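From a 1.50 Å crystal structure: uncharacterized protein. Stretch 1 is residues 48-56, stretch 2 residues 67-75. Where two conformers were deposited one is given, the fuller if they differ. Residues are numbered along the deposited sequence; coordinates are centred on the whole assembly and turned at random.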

# COMPACT_ATOMS: atom_id res chain seq x y z
N SER A 48 33.02 -2.20 3.66
CA SER A 48 32.38 -0.97 3.24
C SER A 48 30.96 -1.27 2.81
O SER A 48 30.61 -2.41 2.54
CB SER A 48 33.12 -0.34 2.07
OG SER A 48 33.08 -1.20 0.93
N VAL A 49 30.13 -0.24 2.74
CA VAL A 49 28.79 -0.41 2.17
C VAL A 49 28.93 -0.45 0.67
O VAL A 49 29.62 0.39 0.06
CB VAL A 49 27.88 0.72 2.60
CG1 VAL A 49 26.50 0.60 1.92
CG2 VAL A 49 27.75 0.76 4.12
N ALA A 50 28.35 -1.45 0.03
CA ALA A 50 28.46 -1.61 -1.40
C ALA A 50 27.69 -0.53 -2.16
O ALA A 50 26.81 0.12 -1.61
CB ALA A 50 27.95 -2.98 -1.82
N GLU A 51 28.02 -0.38 -3.42
CA GLU A 51 27.35 0.58 -4.28
C GLU A 51 25.87 0.27 -4.43
O GLU A 51 25.47 -0.89 -4.50
CB GLU A 51 27.99 0.56 -5.67
CG GLU A 51 29.44 1.03 -5.72
CD GLU A 51 29.56 2.55 -5.79
OE1 GLU A 51 28.63 3.27 -5.37
OE2 GLU A 51 30.60 3.03 -6.29
N PRO A 52 25.02 1.31 -4.49
CA PRO A 52 23.59 1.05 -4.69
C PRO A 52 23.30 0.22 -5.95
O PRO A 52 22.29 -0.49 -5.94
CB PRO A 52 22.99 2.46 -4.83
CG PRO A 52 23.91 3.33 -4.03
CD PRO A 52 25.29 2.74 -4.23
N SER A 53 24.14 0.29 -6.98
CA SER A 53 23.93 -0.50 -8.20
C SER A 53 23.96 -2.01 -7.93
O SER A 53 23.36 -2.77 -8.70
CB SER A 53 24.93 -0.13 -9.34
OG SER A 53 26.25 -0.41 -8.96
N VAL A 54 24.63 -2.44 -6.85
CA VAL A 54 24.60 -3.82 -6.42
C VAL A 54 23.16 -4.24 -6.09
O VAL A 54 22.70 -5.34 -6.44
CB VAL A 54 25.53 -3.96 -5.22
CG1 VAL A 54 25.30 -5.22 -4.45
CG2 VAL A 54 26.96 -3.85 -5.70
N VAL A 55 22.39 -3.35 -5.46
CA VAL A 55 20.99 -3.64 -5.15
C VAL A 55 20.15 -3.64 -6.42
O VAL A 55 19.27 -4.45 -6.59
CB VAL A 55 20.45 -2.61 -4.14
CG1 VAL A 55 18.97 -2.84 -3.87
CG2 VAL A 55 21.26 -2.68 -2.85
N ASP A 56 20.47 -2.75 -7.36
CA ASP A 56 19.77 -2.74 -8.62
C ASP A 56 20.00 -4.05 -9.39
O ASP A 56 19.06 -4.59 -9.99
CB ASP A 56 20.19 -1.53 -9.45
CG ASP A 56 19.97 -0.20 -8.72
OD1 ASP A 56 18.99 -0.08 -7.96
OD2 ASP A 56 20.77 0.72 -8.93
N GLU A 67 14.84 -1.71 -1.28
CA GLU A 67 15.34 -0.35 -1.20
C GLU A 67 16.64 -0.31 -0.39
O GLU A 67 16.71 -0.91 0.66
CB GLU A 67 14.30 0.53 -0.49
CG GLU A 67 13.17 1.02 -1.38
CD GLU A 67 13.37 2.46 -1.77
OE1 GLU A 67 14.29 2.74 -2.55
OE2 GLU A 67 12.61 3.32 -1.26
N MSE A 68 17.63 0.40 -0.88
CA MSE A 68 18.87 0.56 -0.19
C MSE A 68 18.71 1.45 1.05
O MSE A 68 18.05 2.47 1.01
CB MSE A 68 19.83 1.20 -1.18
CG MSE A 68 21.13 1.55 -0.64
SE MSE A 68 22.41 0.18 -1.06
CE MSE A 68 23.77 1.08 -0.25
N LEU A 69 19.30 1.03 2.16
CA LEU A 69 19.33 1.88 3.35
C LEU A 69 20.34 2.99 3.10
O LEU A 69 21.26 2.82 2.30
CB LEU A 69 19.79 1.06 4.55
CG LEU A 69 18.80 0.08 5.15
CD1 LEU A 69 19.45 -0.73 6.23
CD2 LEU A 69 17.62 0.82 5.69
N ASP A 70 20.17 4.12 3.79
CA ASP A 70 21.14 5.22 3.74
C ASP A 70 22.38 4.92 4.57
O ASP A 70 22.29 4.52 5.71
CB ASP A 70 20.49 6.52 4.23
CG ASP A 70 19.52 7.10 3.23
OD1 ASP A 70 19.64 6.79 2.02
OD2 ASP A 70 18.63 7.87 3.66
N VAL A 71 23.54 5.16 3.98
CA VAL A 71 24.82 4.91 4.63
C VAL A 71 24.95 5.72 5.90
O VAL A 71 25.70 5.34 6.80
CB VAL A 71 25.98 5.28 3.68
CG1 VAL A 71 27.33 5.09 4.36
CG2 VAL A 71 25.88 4.46 2.41
N SER A 72 24.24 6.84 5.97
CA SER A 72 24.34 7.70 7.15
C SER A 72 23.77 7.02 8.37
O SER A 72 24.06 7.42 9.50
CB SER A 72 23.62 9.04 6.91
OG SER A 72 22.22 8.88 6.82
N GLN A 73 22.96 5.99 8.18
CA GLN A 73 22.37 5.30 9.32
C GLN A 73 23.14 4.02 9.68
O GLN A 73 22.70 3.23 10.52
CB GLN A 73 20.87 5.03 9.09
CG GLN A 73 20.55 4.02 8.01
CD GLN A 73 19.10 4.14 7.48
OE1 GLN A 73 18.88 4.29 6.27
NE2 GLN A 73 18.13 4.04 8.38
N VAL A 74 24.32 3.84 9.08
CA VAL A 74 25.15 2.68 9.34
C VAL A 74 26.45 3.07 10.04
O VAL A 74 27.17 3.96 9.59
CB VAL A 74 25.54 1.99 8.02
CG1 VAL A 74 26.44 0.83 8.26
CG2 VAL A 74 24.29 1.54 7.28
N LYS A 75 26.73 2.41 11.17
CA LYS A 75 27.99 2.59 11.87
C LYS A 75 28.64 1.24 12.13
O LYS A 75 27.99 0.29 12.55
CB LYS A 75 27.78 3.35 13.18
CG LYS A 75 27.43 4.82 12.97

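The two stretches are held together by apolar side-chain packing, with no hydrogen bond between them; about 310 Å² of surface is buried, both sides summed. Met68, a selenomethionine, dominates. Its CA-to-CB bond points toward stretch 1, and with chi1 and chi3 both t and chi2 at 98° the long, unbranched side chain reaches across to four residues there. Met68 SE lies 3.6 Å from Val55 CG2 and 3.9 Å from Pro52 CA, so the large, polarizable selenium packs against Val55 of the helix and against the backbone of Pro52. Beyond it the terminal methyl, Met68 CE, lies 3.5 Å from Val49 CG1 and 3.5 Å from the backbone Ala50 O, a van der Waals approach to the carbonyl, and 4.4 Å from Pro52 CG.

Val49, at the end of its strand, covers the next largest area. Its chi1 is t; Val49 CG1 reaches Met68 CE, Val49 CG2 reaches Val74 CG1 at 4.3 Å, a looser contact, and both methyls pack against Val71, the closest pair being Val49 CG1 and Val71 CG2 at 3.9 Å. A beta-branched residue suits this place because one short side chain can meet several neighbours. Val71 and Val74 also adopt the t rotamer and point toward stretch 1, and a hydrogen bond from Val74 N to Val71 O (3.1 Å) ties together the backbone that carries them.

Val55, the third largest contributor, is buried and points toward stretch 2 from the helix, offering a compact methyl to the selenium. Its neighbourhood is braced by backbone hydrogen bonds from Val54 N to Glu51 O (2.9 Å) and from Asp56 N to Pro52 O (3.2 Å). Polar side chains stay out of the contact: the CA-to-CB bonds of Glu51, Ser53, Glu67 and Asp70 point away from the opposing stretch.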